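Local coordinates for polymerase nucleotidyl transferase domain-containing protein (Archaeoglobus fulgidus, PDB 1YLQ) that probably transfers nucleotidyl groups to an acceptor, as a small single-domain member of the nucleotidyltransferase family, at residues E6-E9 with I10-D14; L54-F57 with G58-K62; H72-K76 with K77-M81. All coordinates share one frame; numbering follows the deposited sequence.

Overall arrangement
The three contacts are local and come in series along the chain: contact 1 within helix 3-14, contact 2 within helix 50-63, and contact 3 where strand 69-74 turns into helix 76-83. Contacts 1 and 2 have centres about 11 Å apart and touch directly, Thr11 OG1 lying 3.4 Å from Phe56 CZ. Contact 3 is centred about 16 Å from contact 2 and meets it through Ile73, whereas its nearest atoms stay about 7 Å from contact 1. All three lie within the family's nucleotidyltransferase domain. Helices 3-14 and 50-63 pack on each other and, through Ile7 and Ile60, on strand 69-74, one of the mixed sheet's outer strands, which carries the chain onward into helix 76-83.

Contact 1. Residues E6-E9 with I10-D14; sequences EIKE and ITKKD
The Ile7 carbonyl is the flat group on which Thr11 closes, and a donor reaches it from each side of its plane. Thr11 OG1 bonds to Ile7 O at 2.7 Å, tilted 33° from the plane toward one face, while Thr11 N reaches the same oxygen at 3.0 Å, tilted toward the other. One acceptor is therefore gripped by two donors of a single residue. The torsion explains it: with OG1 beside its own backbone N and opposite the carbonyl carbon (chi1 -66°), the hydroxyl is directed back at the preceding turn. With a valine here, the Ile7 carbonyl would probably keep the backbone donor but lose the hydroxyl that grips its other face.

The remaining backbone bonds repeat the same four-residue step: Ile10 N to Glu6 O at 3.0 Å, Lys12 N to Lys8 O at 2.9 Å and Lys13 N to Glu9 O at 3.1 Å. Ile10 folds its CD1 back to 3.4 Å from Glu6 O, so its apolar end lies alongside the turn before it. Lys8 and Lys12 run side by side, pointing the same way, and their NZ atoms come to 3.6 Å. Like charges so close would be expected to repel.

Outside the segments, Thr11 packs on Phe56 and Ile20, and Ile7 on Phe69 and Phe71. This is the i to i+4 pattern of an amphipathic alpha-helix, its threonine hydroxyl turned onto its own backbone and its inner side laid against the domain's sheet and helix 50-63.

Contact 2. Residues L54-F57 with G58-K62; sequences LEFF and GKITK
Phe57 and Thr61 are brought together by their first torsions. The Phe57 ring leaves directly opposite its backbone N (chi1 -180°), and Thr61 (chi1 52°) holds OG1 between its own N and carbonyl carbon, which leaves CG2 for the ring. CG2 stands over one face, 3.8 Å from the Phe57 ring centroid and displaced toward the rim: a CH-pi contact 20° off the ring normal. The same rotamer lets Thr61 OG1 donate to Phe57 O at 2.8 Å; Thr61 N also bonds to that oxygen, at 3.0 Å and from the other face of the carbonyl plane.

Two residues earlier, the flank of the helix is polar. Glu55 and Lys59 lie alongside each other, and the lysine, bent near its end, sets NZ 2.8 Å from Glu55 OE2 in a salt bridge on the syn side of the carboxylate. Asp14 OD2 approaches the other oxygen, Glu55 OE1; Lys59, weakly paired with Asp14, and Arg52, salt-bridged to Asp14 and weakly paired with Glu55, may together ease the repulsion between the acids.

Phe56 and Ile60 form the apolar flank, CZ of the ring meeting Ile60 CD1 at 4.0 Å. Both also touch Thr11 of helix 3-14, while Phe57 rests on Ile73 and Thr61 on Phe71 of strand 69-74. Helix 50-63 connects the parallel neighbouring strands 38-43 and 69-74, the crossover of a beta-alpha-beta unit.

Contact 3. Residues H72-K76 with K77-M81; sequences HILTK and KEWKM
Glu78 reaches back from the first turn of the helix to Thr75 and Leu74, and its side chain can be followed atom by atom. CB lies 3.4 Å from Thr75 OG1 and 4.0 Å from Leu74 CB. CG, beside the backbone N and opposite the carbonyl carbon (chi1 -78°), passes the same hydroxyl at 3.3 Å; CD follows at 3.4 Å from Thr75 OG1, the extended chain bringing the carboxylate back to Thr75. At the tip, OE1 accepts from Thr75 N at 3.0 Å with a nearly straight N-H (164°), although the donor sits 43° out of the carboxylate plane. OE1 also lies 3.4 Å from Leu74 CA.

In return, Glu78 N donates to Thr75 OG1 at 3.2 Å. Side chain to backbone in both directions is the definition of a capping box, with Thr75 as N-cap. Beside it, Leu74 CD1 meets Trp79 at the ring edge, 3.8 Å from CE3, while Tyr21 stacks on the indole.

Glu78 OE1 is also salt-bridged to Lys53. Glu78 N and the N-cap's own Thr75 N are each met by a side chain, and the carboxylate is probably stabilised by both the lysine and the helix dipole.

Contact 1. Residues E6-E9 with I10-D14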
loop_
_atom_site.group_PDB
_atom_site.type_symbol
_atom_site.label_atom_id
_atom_site.label_comp_id
_atom_site.label_asym_id
_atom_site.label_seq_id
_atom_site.Cartn_x
_atom_site.Cartn_y
_atom_site.Cartn_z
ATOM N N GLU A 6 8.008 -3.241 8.924
ATOM C CA GLU A 6 7.497 -3.247 10.285
ATOM C C GLU A 6 6.526 -4.410 10.500
ATOM O O GLU A 6 6.648 -5.075 11.485
ATOM C CB GLU A 6 6.754 -1.966 10.588
ATOM C CG GLU A 6 7.232 -1.196 11.797
ATOM C CD GLU A 6 7.082 0.343 11.634
ATOM O OE1 GLU A 6 6.192 0.816 10.875
ATOM O OE2 GLU A 6 7.873 1.087 12.264
ATOM N N ILE A 7 5.561 -4.609 9.602
ATOM C CA ILE A 7 4.702 -5.822 9.615
ATOM C C ILE A 7 5.527 -7.152 9.720
ATOM O O ILE A 7 5.196 -8.044 10.523
ATOM C CB ILE A 7 3.741 -5.835 8.360
ATOM C CG1 ILE A 7 2.811 -4.590 8.403
ATOM C CG2 ILE A 7 2.982 -7.181 8.241
ATOM C CD1 ILE A 7 1.946 -4.303 7.153
ATOM N N LYS A 8 6.561 -7.310 8.889
ATOM C CA LYS A 8 7.297 -8.587 8.889
ATOM C C LYS A 8 7.961 -8.685 10.268
ATOM O O LYS A 8 7.993 -9.756 10.882
ATOM C CB LYS A 8 8.318 -8.643 7.730
ATOM C CG LYS A 8 9.028 -10.041 7.421
ATOM C CD LYS A 8 8.257 -10.869 6.330
ATOM C CE LYS A 8 8.753 -12.359 6.139
ATOM N NZ LYS A 8 7.725 -13.459 6.436
ATOM N N GLU A 9 8.472 -7.566 10.786
ATOM C CA GLU A 9 9.203 -7.638 12.061
ATOM C C GLU A 9 8.359 -7.975 13.281
ATOM O O GLU A 9 8.716 -8.880 14.027
ATOM C CB GLU A 9 10.105 -6.439 12.274
ATOM C CG GLU A 9 11.349 -6.574 11.387
ATOM C CD GLU A 9 11.881 -8.036 11.294
ATOM O OE1 GLU A 9 12.639 -8.493 12.200
ATOM O OE2 GLU A 9 11.550 -8.737 10.309
ATOM N N ILE A 10 7.240 -7.276 13.448
ATOM C CA ILE A 10 6.244 -7.574 14.476
ATOM C C ILE A 10 5.777 -9.032 14.350
ATOM O O ILE A 10 5.651 -9.738 15.344
ATOM C CB ILE A 10 5.027 -6.603 14.342
ATOM C CG1 ILE A 10 5.471 -5.180 14.707
ATOM C CG2 ILE A 10 3.785 -7.101 15.166
ATOM C CD1 ILE A 10 4.630 -4.065 14.073
ATOM N N THR A 11 5.532 -9.479 13.124
ATOM C CA THR A 11 4.925 -10.789 12.901
ATOM C C THR A 11 5.931 -11.856 13.358
ATOM O O THR A 11 5.621 -12.725 14.199
ATOM C CB THR A 11 4.580 -10.997 11.406
ATOM O OG1 THR A 11 3.553 -10.083 11.028
ATOM C CG2 THR A 11 4.156 -12.473 11.090
ATOM N N LYS A 12 7.145 -11.751 12.839
ATOM C CA LYS A 12 8.143 -12.780 13.088
ATOM C C LYS A 12 8.638 -12.806 14.557
ATOM O O LYS A 12 9.118 -13.845 15.034
ATOM C CB LYS A 12 9.309 -12.624 12.115
ATOM C CG LYS A 12 9.061 -13.134 10.676
ATOM C CD LYS A 12 7.971 -14.228 10.566
ATOM C CE LYS A 12 8.430 -15.379 9.658
ATOM N NZ LYS A 12 9.695 -15.061 8.946
ATOM N N LYS A 13 8.478 -11.680 15.266
ATOM C CA LYS A 13 8.773 -11.603 16.704
ATOM C C LYS A 13 7.807 -12.449 17.540
ATOM O O LYS A 13 8.186 -13.060 18.550
ATOM C CB LYS A 13 8.716 -10.162 17.181
ATOM C CG LYS A 13 9.278 -10.006 18.559
ATOM C CD LYS A 13 9.162 -8.606 19.145
ATOM C CE LYS A 13 9.517 -8.739 20.640
ATOM N NZ LYS A 13 9.237 -7.498 21.412
ATOM N N ASP A 14 6.556 -12.431 17.135
ATOM C CA ASP A 14 5.484 -13.174 17.813
ATOM C C ASP A 14 5.380 -14.622 17.288
ATOM O O ASP A 14 5.443 -15.617 18.041
ATOM C CB ASP A 14 4.153 -12.413 17.622
ATOM C CG ASP A 14 3.052 -12.925 18.546
ATOM O OD1 ASP A 14 3.063 -14.137 18.928
ATOM O OD2 ASP A 14 2.183 -12.109 18.891
#

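Contact 2. Residues L54-F57 with G58-K62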
loop_
_atom_site.group_PDB
_atom_site.type_symbol
_atom_site.label_atom_id
_atom_site.label_comp_id
_atom_site.label_asym_id
_atom_site.label_seq_id
_atom_site.Cartn_x
_atom_site.Cartn_y
_atom_site.Cartn_z
ATOM N N LEU A 54 -6.349 -13.557 18.540
ATOM C CA LEU A 54 -6.906 -12.292 19.075
ATOM C C LEU A 54 -5.787 -11.343 19.557
ATOM O O LEU A 54 -5.791 -10.138 19.270
ATOM C CB LEU A 54 -7.932 -12.582 20.207
ATOM C CG LEU A 54 -8.410 -11.355 21.004
ATOM C CD1 LEU A 54 -9.168 -10.390 20.101
ATOM C CD2 LEU A 54 -9.258 -11.709 22.239
ATOM N N GLU A 55 -4.869 -11.902 20.337
ATOM C CA GLU A 55 -3.658 -11.244 20.847
ATOM C C GLU A 55 -2.873 -10.593 19.688
ATOM O O GLU A 55 -2.501 -9.416 19.733
ATOM C CB GLU A 55 -2.818 -12.377 21.473
ATOM C CG GLU A 55 -1.441 -12.075 21.982
ATOM C CD GLU A 55 -0.373 -11.895 20.909
ATOM O OE1 GLU A 55 -0.019 -12.839 20.152
ATOM O OE2 GLU A 55 0.149 -10.771 20.878
ATOM N N PHE A 56 -2.608 -11.389 18.650
ATOM C CA PHE A 56 -1.770 -10.925 17.549
ATOM C C PHE A 56 -2.507 -9.841 16.758
ATOM O O PHE A 56 -1.948 -8.767 16.399
ATOM C CB PHE A 56 -1.365 -12.074 16.643
ATOM C CG PHE A 56 -0.432 -11.634 15.527
ATOM C CD1 PHE A 56 0.927 -11.422 15.781
ATOM C CD2 PHE A 56 -0.925 -11.390 14.274
ATOM C CE1 PHE A 56 1.784 -10.962 14.775
ATOM C CE2 PHE A 56 -0.103 -10.941 13.259
ATOM C CZ PHE A 56 1.271 -10.749 13.510
ATOM N N PHE A 57 -3.765 -10.124 16.471
ATOM C CA PHE A 57 -4.581 -9.145 15.752
ATOM C C PHE A 57 -4.651 -7.801 16.470
ATOM O O PHE A 57 -4.536 -6.749 15.810
ATOM C CB PHE A 57 -5.975 -9.675 15.409
ATOM C CG PHE A 57 -6.837 -8.696 14.662
ATOM C CD1 PHE A 57 -6.817 -8.666 13.244
ATOM C CD2 PHE A 57 -7.748 -7.893 15.328
ATOM C CE1 PHE A 57 -7.678 -7.810 12.529
ATOM C CE2 PHE A 57 -8.595 -6.998 14.608
ATOM C CZ PHE A 57 -8.559 -6.959 13.224
ATOM N N GLY A 58 -4.832 -7.817 17.794
ATOM C CA GLY A 58 -4.899 -6.593 18.561
ATOM C C GLY A 58 -3.587 -5.810 18.460
ATOM O O GLY A 58 -3.581 -4.594 18.232
ATOM N N LYS A 59 -2.478 -6.526 18.628
ATOM C CA LYS A 59 -1.118 -5.958 18.483
ATOM C C LYS A 59 -0.898 -5.289 17.111
ATOM O O LYS A 59 -0.465 -4.130 17.030
ATOM C CB LYS A 59 -0.075 -7.071 18.625
ATOM C CG LYS A 59 1.078 -6.724 19.548
ATOM C CD LYS A 59 2.329 -7.496 19.184
ATOM C CE LYS A 59 2.174 -8.990 19.371
ATOM N NZ LYS A 59 2.638 -9.482 20.734
ATOM N N ILE A 60 -1.164 -6.025 16.033
ATOM C CA ILE A 60 -0.818 -5.530 14.711
ATOM C C ILE A 60 -1.708 -4.364 14.263
ATOM O O ILE A 60 -1.203 -3.395 13.653
ATOM C CB ILE A 60 -0.685 -6.669 13.648
ATOM C CG1 ILE A 60 0.149 -6.175 12.445
ATOM C CG2 ILE A 60 -2.024 -7.148 13.166
ATOM C CD1 ILE A 60 1.386 -7.045 12.138
ATOM N N THR A 61 -3.006 -4.422 14.576
ATOM C CA THR A 61 -3.917 -3.309 14.198
ATOM C C THR A 61 -3.722 -2.020 15.004
ATOM O O THR A 61 -3.896 -0.915 14.461
ATOM C CB THR A 61 -5.430 -3.676 14.245
ATOM O OG1 THR A 61 -5.762 -4.240 15.518
ATOM C CG2 THR A 61 -5.792 -4.664 13.097
ATOM N N LYS A 62 -3.376 -2.155 16.285
ATOM C CA LYS A 62 -3.022 -0.993 17.109
ATOM C C LYS A 62 -1.767 -0.301 16.545
ATOM O O LYS A 62 -1.685 0.911 16.505
ATOM C CB LYS A 62 -2.823 -1.402 18.573
ATOM C CG LYS A 62 -2.089 -0.397 19.438
ATOM C CD LYS A 62 -1.639 -1.015 20.754
ATOM C CE LYS A 62 -0.649 -0.114 21.480
ATOM N NZ LYS A 62 -0.229 -0.688 22.798
#

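Contact 3. Residues H72-K76 with K77-M81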
loop_
_atom_site.group_PDB
_atom_site.type_symbol
_atom_site.label_atom_id
_atom_site.label_comp_id
_atom_site.label_asym_id
_atom_site.label_seq_id
_atom_site.Cartn_x
_atom_site.Cartn_y
_atom_site.Cartn_z
ATOM N N HIS A 72 -5.527 -10.150 7.822
ATOM C CA HIS A 72 -6.311 -11.373 7.908
ATOM C C HIS A 72 -5.369 -12.345 8.586
ATOM O O HIS A 72 -4.293 -12.637 8.064
ATOM C CB HIS A 72 -6.717 -11.863 6.504
ATOM C CG HIS A 72 -7.539 -10.842 5.766
ATOM N ND1 HIS A 72 -7.001 -9.948 4.866
ATOM C CD2 HIS A 72 -8.849 -10.543 5.853
ATOM C CE1 HIS A 72 -7.959 -9.184 4.381
ATOM N NE2 HIS A 72 -9.083 -9.497 4.998
ATOM N N ILE A 73 -5.744 -12.774 9.776
ATOM C CA ILE A 73 -4.883 -13.606 10.631
ATOM C C ILE A 73 -5.463 -14.967 10.480
ATOM O O ILE A 73 -6.604 -15.215 10.899
ATOM C CB ILE A 73 -4.984 -13.102 12.098
ATOM C CG1 ILE A 73 -4.708 -11.549 12.162
ATOM C CG2 ILE A 73 -4.067 -13.942 13.041
ATOM C CD1 ILE A 73 -3.340 -11.101 11.319
ATOM N N LEU A 74 -4.721 -15.871 9.835
ATOM C CA LEU A 74 -5.328 -17.102 9.353
ATOM C C LEU A 74 -4.517 -18.367 9.695
ATOM O O LEU A 74 -3.315 -18.323 9.659
ATOM C CB LEU A 74 -5.405 -17.010 7.825
ATOM C CG LEU A 74 -6.153 -15.855 7.228
ATOM C CD1 LEU A 74 -6.024 -15.894 5.673
ATOM C CD2 LEU A 74 -7.627 -15.948 7.687
ATOM N N THR A 75 -5.205 -19.490 9.935
ATOM C CA THR A 75 -4.569 -20.777 9.957
ATOM C C THR A 75 -4.255 -21.150 8.483
ATOM O O THR A 75 -4.777 -20.502 7.546
ATOM C CB THR A 75 -5.529 -21.855 10.550
ATOM O OG1 THR A 75 -6.684 -21.947 9.718
ATOM C CG2 THR A 75 -6.047 -21.438 11.947
ATOM N N LYS A 76 -3.513 -22.248 8.287
ATOM C CA LYS A 76 -3.256 -22.737 6.918
ATOM C C LYS A 76 -4.543 -23.128 6.146
ATOM O O LYS A 76 -4.685 -22.777 4.992
ATOM C CB LYS A 76 -2.245 -23.889 6.905
ATOM C CG LYS A 76 -0.786 -23.339 7.139
ATOM C CD LYS A 76 0.225 -24.475 7.227
ATOM C CE LYS A 76 1.728 -23.935 7.085
ATOM N NZ LYS A 76 2.629 -25.178 6.950
ATOM N N LYS A 77 -5.466 -23.834 6.795
ATOM C CA LYS A 77 -6.735 -24.185 6.197
ATOM C C LYS A 77 -7.543 -22.968 5.769
ATOM O O LYS A 77 -8.172 -22.954 4.679
ATOM C CB LYS A 77 -7.509 -24.996 7.241
ATOM C CG LYS A 77 -8.870 -25.475 6.881
ATOM C CD LYS A 77 -9.326 -26.627 7.832
ATOM C CE LYS A 77 -10.858 -26.773 7.885
ATOM N NZ LYS A 77 -11.231 -27.741 8.993
ATOM N N GLU A 78 -7.542 -21.946 6.622
ATOM C CA GLU A 78 -8.254 -20.679 6.335
ATOM C C GLU A 78 -7.669 -19.939 5.132
ATOM O O GLU A 78 -8.396 -19.417 4.280
ATOM C CB GLU A 78 -8.252 -19.770 7.610
ATOM C CG GLU A 78 -9.302 -20.253 8.632
ATOM C CD GLU A 78 -9.132 -19.575 9.966
ATOM O OE1 GLU A 78 -8.153 -18.802 10.168
ATOM O OE2 GLU A 78 -9.974 -19.828 10.821
ATOM N N TRP A 79 -6.352 -19.906 5.048
ATOM C CA TRP A 79 -5.679 -19.320 3.905
ATOM C C TRP A 79 -5.971 -20.132 2.581
ATOM O O TRP A 79 -6.290 -19.550 1.554
ATOM C CB TRP A 79 -4.162 -19.223 4.175
ATOM C CG TRP A 79 -3.336 -18.741 2.979
ATOM C CD1 TRP A 79 -2.295 -19.421 2.372
ATOM C CD2 TRP A 79 -3.535 -17.534 2.210
ATOM N NE1 TRP A 79 -1.794 -18.666 1.322
ATOM C CE2 TRP A 79 -2.548 -17.522 1.181
ATOM C CE3 TRP A 79 -4.411 -16.434 2.318
ATOM C CZ2 TRP A 79 -2.423 -16.460 0.261
ATOM C CZ3 TRP A 79 -4.300 -15.386 1.380
ATOM C CH2 TRP A 79 -3.302 -15.410 0.359
ATOM N N LYS A 80 -5.900 -21.466 2.629
ATOM C CA LYS A 80 -6.346 -22.312 1.508
ATOM C C LYS A 80 -7.756 -21.853 1.032
ATOM O O LYS A 80 -7.967 -21.542 -0.160
ATOM C CB LYS A 80 -6.310 -23.814 1.900
ATOM C CG LYS A 80 -6.450 -24.760 0.689
ATOM C CD LYS A 80 -6.264 -26.195 1.084
ATOM C CE LYS A 80 -6.341 -27.101 -0.136
ATOM N NZ LYS A 80 -6.190 -28.543 0.232
ATOM N N MET A 81 -8.697 -21.729 1.961
ATOM C CA MET A 81 -10.004 -21.252 1.573
ATOM C C MET A 81 -9.961 -19.862 0.953
ATOM O O MET A 81 -10.597 -19.657 -0.062
ATOM C CB MET A 81 -11.038 -21.351 2.715
ATOM C CG MET A 81 -12.486 -20.984 2.232
ATOM S SD MET A 81 -13.817 -21.321 3.405
ATOM C CE MET A 81 -13.576 -20.144 4.692
#